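Ectoine hydroxylase (Sphingopyxis alaskensis, PDB 4MHR) catalyses the iron- and 2-oxoglutarate-dependent hydroxylation of L-ectoine to 5-hydroxyectoine, a compatible solute that protects cells from osmotic stress. Local coordinates at residues A[28-33]-A[191-196]; A[245-248]-A[252-255]. All coordinates share one frame; numbering follows the deposited sequence.

In the fold
The two contacts lie at different depths in a cupin-fold dioxygenase, one beside the iron site and one farther out. Contact 2 (245-248 with 252-255) lies about 7 Å from the centre of the chain and contains His253, one of the three residues that bind iron, with His152 and Asp154; the metal is absent from this apo structure. Contact 1 (28-33 with 191-196) is centred about 15 Å out, where the loop after strand 23-25 meets the short 3-10 turn 192-194; its His193 side chain is about 9 Å from that of His253. The contact centres are 13 Å apart, yet the two touch: Ser192 OG and Met252 N, 2.8 Å apart, probably form a hydrogen bond.

Contact 1 (A[28-33]-A[191-196]); sequences DPVVHS and GSHRTY
His193 and Arg194 receive the two methyls of Val30 in a small, largely nonpolar meeting of a loop with a 3-10 turn, an example of a single branched residue bridging two unlike neighbours. Gly191 leads into the turn, and its carbonyl accepts the backbone N-H of Arg194; the positive phi of this glycine, 83°, would jam a side chain against the preceding carbonyl. Ser192 takes the next backbone bond, from Thr195 N, and its hydroxyl is bonded to Ile189 O. His193 then presents the CD2-NE2 side of its imidazole to Val30. Val30 CG1 approaches the ring edge near its plane, 3.5 Å from His193 CD2, and Val30 CG2 lies at nearly the same distance from that atom; the two side chains cross at about a right angle. The ring's polar end looks to another partner, since NE2 is hydrogen-bonded to the carbonyl O of Asp50. Arg194 comes in differently: its chain runs extended from CG to NE and brings the guanidinium to Val30, whose CG2 rests over one face, 3.7 Å above the plane and offset toward the rim. Val30 carries CG1 opposite its backbone N (chi1 -172°), which turns both methyls to the histidine and places CG2 against the arginine face as well. The charge of Arg194 is met by a salt bridge from NH2 to Asp50 OD2, so one aspartate holds both polar groups through different oxygens. Beyond the turn the chain enters strand 195-197, which pairs antiparallel with strand 23-25, while Val30 also packs on Phe49 and Asp50 of helix 43-52; the contact thus sits where the loop between that strand and that helix passes the 3-10 turn.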
ATOM      1  N   ASP A  28      17.717  -5.693   2.759  1.00 26.11           N
ATOM      2  CA  ASP A  28      17.060  -5.267   4.013  1.00 23.86           C
ATOM      3  C   ASP A  28      16.249  -6.435   4.582  1.00 23.27           C
ATOM      4  O   ASP A  28      15.775  -7.254   3.831  1.00 21.96           O
ATOM      5  CB  ASP A  28      16.058  -4.146   3.692  1.00 23.90           C
ATOM      6  CG  ASP A  28      16.741  -2.828   3.406  1.00 26.68           C
ATOM      7  OD1 ASP A  28      17.359  -2.288   4.361  1.00 23.74           O
ATOM      8  OD2 ASP A  28      16.635  -2.346   2.250  1.00 25.91           O
ATOM      9  N   PRO A  29      16.055  -6.497   5.908  1.00 25.32           N
ATOM     10  CA  PRO A  29      15.063  -7.441   6.388  1.00 24.94           C
ATOM     11  C   PRO A  29      13.638  -7.211   5.802  1.00 23.92           C
ATOM     12  O   PRO A  29      13.326  -6.137   5.283  1.00 22.49           O
ATOM     13  CB  PRO A  29      15.043  -7.216   7.895  1.00 24.71           C
ATOM     14  CG  PRO A  29      16.271  -6.513   8.211  1.00 30.24           C
ATOM     15  CD  PRO A  29      16.613  -5.684   6.979  1.00 26.51           C
ATOM     16  N   VAL A  30      12.809  -8.237   5.889  1.00 22.99           N
ATOM     17  CA  VAL A  30      11.357  -8.115   5.634  1.00 23.90           C
ATOM     18  C   VAL A  30      10.627  -7.758   6.954  1.00 21.89           C
ATOM     19  O   VAL A  30       9.863  -6.815   7.011  1.00 23.22           O
ATOM     20  CB  VAL A  30      10.781  -9.325   4.899  1.00 24.08           C
ATOM     21  CG1 VAL A  30       9.338  -9.115   4.461  1.00 22.95           C
ATOM     22  CG2 VAL A  30      11.575  -9.670   3.623  1.00 23.16           C
ATOM     23  N   VAL A  31      10.817  -8.579   7.979  1.00 25.62           N
ATOM     24  CA  VAL A  31      10.261  -8.343   9.302  1.00 21.29           C
ATOM     25  C   VAL A  31      11.472  -7.755  10.093  1.00 25.74           C
ATOM     26  O   VAL A  31      12.523  -8.383  10.258  1.00 23.72           O
ATOM     27  CB  VAL A  31       9.768  -9.619   9.948  1.00 22.98           C
ATOM     28  CG1 VAL A  31       9.410  -9.412  11.414  1.00 25.44           C
ATOM     29  CG2 VAL A  31       8.616 -10.177   9.157  1.00 24.42           C
ATOM     30  N   HIS A  32      11.302  -6.548  10.584  1.00 22.66           N
ATOM     31  CA  HIS A  32      12.405  -5.815  11.200  1.00 23.86           C
ATOM     32  C   HIS A  32      12.467  -5.914  12.749  1.00 27.17           C
ATOM     33  O   HIS A  32      13.131  -5.086  13.439  1.00 25.94           O
ATOM     34  CB  HIS A  32      12.280  -4.371  10.795  1.00 22.65           C
ATOM     35  CG  HIS A  32      12.603  -4.073   9.359  1.00 21.93           C
ATOM     36  ND1 HIS A  32      11.717  -4.280   8.317  1.00 24.68           N
ATOM     37  CD2 HIS A  32      13.722  -3.558   8.799  1.00 19.80           C
ATOM     38  CE1 HIS A  32      12.268  -3.857   7.176  1.00 21.30           C
ATOM     39  NE2 HIS A  32      13.488  -3.412   7.455  1.00 22.62           N
ATOM     40  N   SER A  33      11.745  -6.874  13.302  1.00 26.98           N
ATOM     41  CA  SER A  33      11.723  -7.062  14.784  1.00 26.03           C
ATOM     42  C   SER A  33      11.932  -8.524  15.044  1.00 28.23           C
ATOM     43  O   SER A  33      11.465  -9.339  14.248  1.00 27.16           O
ATOM     44  CB  SER A  33      10.345  -6.668  15.408  1.00 25.83           C
ATOM     45  OG  SER A  33      10.073  -5.255  15.323  1.00 23.84           O
ATOM     46  N   GLY A 191       6.528 -13.708  -2.513  1.00 26.11           N
ATOM     47  CA  GLY A 191       7.975 -13.878  -2.519  1.00 26.29           C
ATOM     48  C   GLY A 191       8.733 -12.947  -3.439  1.00 24.79           C
ATOM     49  O   GLY A 191       9.918 -12.849  -3.342  1.00 25.75           O
ATOM     50  N   SER A 192       8.040 -12.172  -4.237  1.00 24.34           N
ATOM     51  CA  SER A 192       8.671 -11.249  -5.152  1.00 22.48           C
ATOM     52  C   SER A 192       9.342 -10.080  -4.484  1.00 25.14           C
ATOM     53  O   SER A 192      10.257  -9.450  -5.016  1.00 23.08           O
ATOM     54  CB  SER A 192       7.610 -10.732  -6.127  1.00 22.96           C
ATOM     55  OG  SER A 192       6.592  -9.899  -5.569  1.00 21.65           O
ATOM     56  N   HIS A 193       8.920  -9.804  -3.288  1.00 22.20           N
ATOM     57  CA  HIS A 193       9.578  -8.775  -2.473  1.00 23.80           C
ATOM     58  C   HIS A 193      11.058  -8.975  -2.106  1.00 22.15           C
ATOM     59  O   HIS A 193      11.754  -7.986  -1.720  1.00 23.89           O
ATOM     60  CB  HIS A 193       8.739  -8.525  -1.210  1.00 21.61           C
ATOM     61  CG  HIS A 193       8.739  -9.668  -0.274  1.00 23.96           C
ATOM     62  ND1 HIS A 193       8.308 -10.936  -0.642  1.00 23.62           N
ATOM     63  CD2 HIS A 193       9.120  -9.752   1.041  1.00 22.24           C
ATOM     64  CE1 HIS A 193       8.448 -11.764   0.381  1.00 22.99           C
ATOM     65  NE2 HIS A 193       8.937 -11.081   1.420  1.00 24.80           N
ATOM     66  N   ARG A 194      11.550 -10.191  -2.272  1.00 23.05           N
ATOM     67  CA  ARG A 194      12.915 -10.488  -1.998  1.00 26.10           C
ATOM     68  C   ARG A 194      13.802 -10.285  -3.202  1.00 25.95           C
ATOM     69  O   ARG A 194      15.002 -10.552  -3.096  1.00 30.35           O
ATOM     70  CB  ARG A 194      13.086 -11.946  -1.544  1.00 29.43           C
ATOM     71  CG  ARG A 194      12.771 -12.140  -0.076  1.00 39.16           C
ATOM     72  CD  ARG A 194      13.248 -13.510   0.431  1.00 50.49           C
ATOM     73  NE  ARG A 194      12.654 -13.697   1.750  1.00 57.63           N
ATOM     74  CZ  ARG A 194      13.194 -13.196   2.840  1.00 52.87           C
ATOM     75  NH1 ARG A 194      14.313 -12.492   2.784  1.00 60.46           N
ATOM     76  NH2 ARG A 194      12.622 -13.370   3.969  1.00 46.27           N
ATOM     77  N   THR A 195      13.234  -9.824  -4.316  1.00 27.40           N
ATOM     78  CA  THR A 195      13.993  -9.391  -5.524  1.00 26.94           C
ATOM     79  C   THR A 195      13.695  -7.982  -5.862  1.00 26.12           C
ATOM     80  O   THR A 195      12.506  -7.560  -5.959  1.00 24.42           O
ATOM     81  CB  THR A 195      13.529 -10.193  -6.758  1.00 34.81           C
ATOM     82  OG1 THR A 195      13.733 -11.578  -6.513  1.00 31.07           O
ATOM     83  CG2 THR A 195      14.303  -9.796  -8.033  1.00 38.78           C
ATOM     84  N   TYR A 196      14.750  -7.190  -6.031  1.00 26.50           N
ATOM     85  CA  TYR A 196      14.569  -5.853  -6.494  1.00 27.78           C
ATOM     86  C   TYR A 196      14.725  -5.894  -8.033  1.00 28.60           C
ATOM     87  O   TYR A 196      15.803  -6.205  -8.543  1.00 30.99           O
ATOM     88  CB  TYR A 196      15.633  -4.940  -5.922  1.00 26.82           C
ATOM     89  CG  TYR A 196      15.466  -3.519  -6.345  1.00 25.47           C
ATOM     90  CD1 TYR A 196      14.330  -2.804  -5.981  1.00 26.26           C
ATOM     91  CD2 TYR A 196      16.462  -2.859  -7.068  1.00 28.21           C
ATOM     92  CE1 TYR A 196      14.182  -1.485  -6.327  1.00 26.83           C
ATOM     93  CE2 TYR A 196      16.360  -1.512  -7.372  1.00 24.61           C
ATOM     94  CZ  TYR A 196      15.260  -0.834  -7.041  1.00 27.14           C
ATOM     95  OH  TYR A 196      15.189   0.499  -7.339  1.00 29.00           O
TER

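Contact 2 (A[245-248]-A[252-255]); sequences ILFD and MHGS
The imidazole of His253 has the edge of the Phe247 ring over one face, with CE2 standing 3.7 Å above the plane and offset toward the rim. The pair is edge-to-face: the ring centroids are 4.9 Å apart and the planes are inclined at 57°, well short of perpendicular. Phe247 CE2 does most of the touching, 3.7 Å from His253 CE1 and 3.9 Å from His253 NE2, while the neighbouring Phe247 CZ also approaches that NE2, at 4.2 Å. Both side chains adopt the same first torsion, with CG lodged between the backbone N and the carbonyl carbon, and this throws each ring across toward the other. The two strands belong to different sheets: 244-248 runs in the large antiparallel sheet and 253-255 lies between 149-152 and 187-188 in the smaller one. Their aromatic pair joins the two sheets, consistent with the cupin fold, whose interior holds the metal site. His253 supplies the distal histidine of the facial triad of two histidines and one carboxylate, completed by His152 and Asp154, all three established iron ligands. Its ND1 is hydrogen-bonded to the carbonyl O of Leu251, an interaction that helps fix the rotation of the ring, and the ring of His152 meets it at about 55°. Were His253 replaced by an alanine, the iron site would probably lack one of its three protein ligands, Leu251 O would lose its ND1 partner and a gap would be likely to open beside the edge of Phe247. Leu186 touches both aromatic side chains, and so does Asp154 at the start of helix 154-162.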
ATOM      1  N   ILE A 245      -5.412  -5.920   3.882  1.00 22.87           N
ATOM      2  CA  ILE A 245      -4.380  -6.637   3.118  1.00 24.47           C
ATOM      3  C   ILE A 245      -3.108  -5.845   3.360  1.00 24.25           C
ATOM      4  O   ILE A 245      -3.083  -4.623   3.109  1.00 24.12           O
ATOM      5  CB  ILE A 245      -4.668  -6.743   1.609  1.00 24.22           C
ATOM      6  CG1 ILE A 245      -5.938  -7.547   1.402  1.00 30.00           C
ATOM      7  CG2 ILE A 245      -3.550  -7.477   0.947  1.00 26.75           C
ATOM      8  CD1 ILE A 245      -6.410  -7.475  -0.019  1.00 35.39           C
ATOM      9  N   LEU A 246      -2.106  -6.479   3.983  1.00 20.85           N
ATOM     10  CA  LEU A 246      -0.863  -5.743   4.331  1.00 23.79           C
ATOM     11  C   LEU A 246       0.237  -6.248   3.393  1.00 23.89           C
ATOM     12  O   LEU A 246       0.403  -7.481   3.215  1.00 25.35           O
ATOM     13  CB  LEU A 246      -0.373  -6.072   5.699  1.00 31.40           C
ATOM     14  CG  LEU A 246      -0.956  -5.484   6.935  1.00 39.99           C
ATOM     15  CD1 LEU A 246      -2.279  -6.173   7.213  1.00 38.62           C
ATOM     16  CD2 LEU A 246       0.009  -5.661   8.067  1.00 39.46           C
ATOM     17  N   PHE A 247       0.991  -5.350   2.803  1.00 23.02           N
ATOM     18  CA  PHE A 247       2.070  -5.805   1.907  1.00 24.40           C
ATOM     19  C   PHE A 247       3.335  -4.969   1.966  1.00 22.92           C
ATOM     20  O   PHE A 247       3.296  -3.733   2.162  1.00 20.10           O
ATOM     21  CB  PHE A 247       1.560  -6.091   0.506  1.00 29.64           C
ATOM     22  CG  PHE A 247       0.932  -4.951  -0.217  1.00 29.08           C
ATOM     23  CD1 PHE A 247      -0.391  -4.637  -0.019  1.00 31.41           C
ATOM     24  CD2 PHE A 247       1.665  -4.203  -1.167  1.00 34.69           C
ATOM     25  CE1 PHE A 247      -0.992  -3.579  -0.707  1.00 35.64           C
ATOM     26  CE2 PHE A 247       1.071  -3.145  -1.889  1.00 34.68           C
ATOM     27  CZ  PHE A 247      -0.267  -2.843  -1.688  1.00 36.26           C
ATOM     28  N   ASP A 248       4.468  -5.683   1.873  1.00 20.60           N
ATOM     29  CA  ASP A 248       5.793  -5.100   1.856  1.00 23.87           C
ATOM     30  C   ASP A 248       5.918  -4.124   0.694  1.00 26.82           C
ATOM     31  O   ASP A 248       5.393  -4.357  -0.419  1.00 24.11           O
ATOM     32  CB  ASP A 248       6.829  -6.187   1.730  1.00 24.07           C
ATOM     33  CG  ASP A 248       8.242  -5.643   1.671  1.00 22.90           C
ATOM     34  OD1 ASP A 248       8.806  -5.290   2.739  1.00 23.48           O
ATOM     35  OD2 ASP A 248       8.781  -5.583   0.541  1.00 21.16           O
ATOM     36  N   MET A 252       5.690  -7.231  -5.722  1.00 22.20           N
ATOM     37  CA  MET A 252       5.231  -6.967  -7.142  1.00 22.87           C
ATOM     38  C   MET A 252       3.752  -7.223  -7.210  1.00 25.12           C
ATOM     39  O   MET A 252       3.279  -8.319  -6.872  1.00 24.17           O
ATOM     40  CB  MET A 252       5.943  -7.903  -8.139  1.00 22.30           C
ATOM     41  CG  MET A 252       5.793  -7.504  -9.633  1.00 23.27           C
ATOM     42  SD  MET A 252       6.343  -5.808 -10.020  1.00 25.33           S
ATOM     43  CE  MET A 252       8.068  -6.031  -9.891  1.00 29.03           C
ATOM     44  N   HIS A 253       2.994  -6.201  -7.600  1.00 25.02           N
ATOM     45  CA  HIS A 253       1.568  -6.328  -7.553  1.00 26.11           C
ATOM     46  C   HIS A 253       0.873  -5.500  -8.632  1.00 27.49           C
ATOM     47  O   HIS A 253       1.443  -4.550  -9.274  1.00 27.16           O
ATOM     48  CB  HIS A 253       1.035  -5.927  -6.140  1.00 28.15           C
ATOM     49  CG  HIS A 253       1.140  -4.467  -5.868  1.00 29.45           C
ATOM     50  ND1 HIS A 253       2.336  -3.860  -5.559  1.00 33.39           N
ATOM     51  CD2 HIS A 253       0.244  -3.465  -5.994  1.00 33.36           C
ATOM     52  CE1 HIS A 253       2.145  -2.569  -5.382  1.00 35.15           C
ATOM     53  NE2 HIS A 253       0.894  -2.295  -5.657  1.00 34.17           N
ATOM     54  N   GLY A 254      -0.394  -5.787  -8.795  1.00 28.09           N
ATOM     55  CA  GLY A 254      -1.220  -5.100  -9.855  1.00 27.63           C
ATOM     56  C   GLY A 254      -2.642  -5.626  -9.867  1.00 29.67           C
ATOM     57  O   GLY A 254      -2.980  -6.417  -8.991  1.00 27.28           O
ATOM     58  N   SER A 255      -3.504  -5.118 -10.772  1.00 25.83           N
ATOM     59  CA  SER A 255      -4.875  -5.650 -10.878  1.00 31.61           C
ATOM     60  C   SER A 255      -5.362  -5.611 -12.279  1.00 31.90           C
ATOM     61  O   SER A 255      -4.899  -4.748 -13.107  1.00 27.39           O
ATOM     62  CB  SER A 255      -5.857  -4.909  -9.945  1.00 34.94           C
ATOM     63  OG  SER A 255      -5.807  -3.539 -10.214  1.00 41.63           O
TER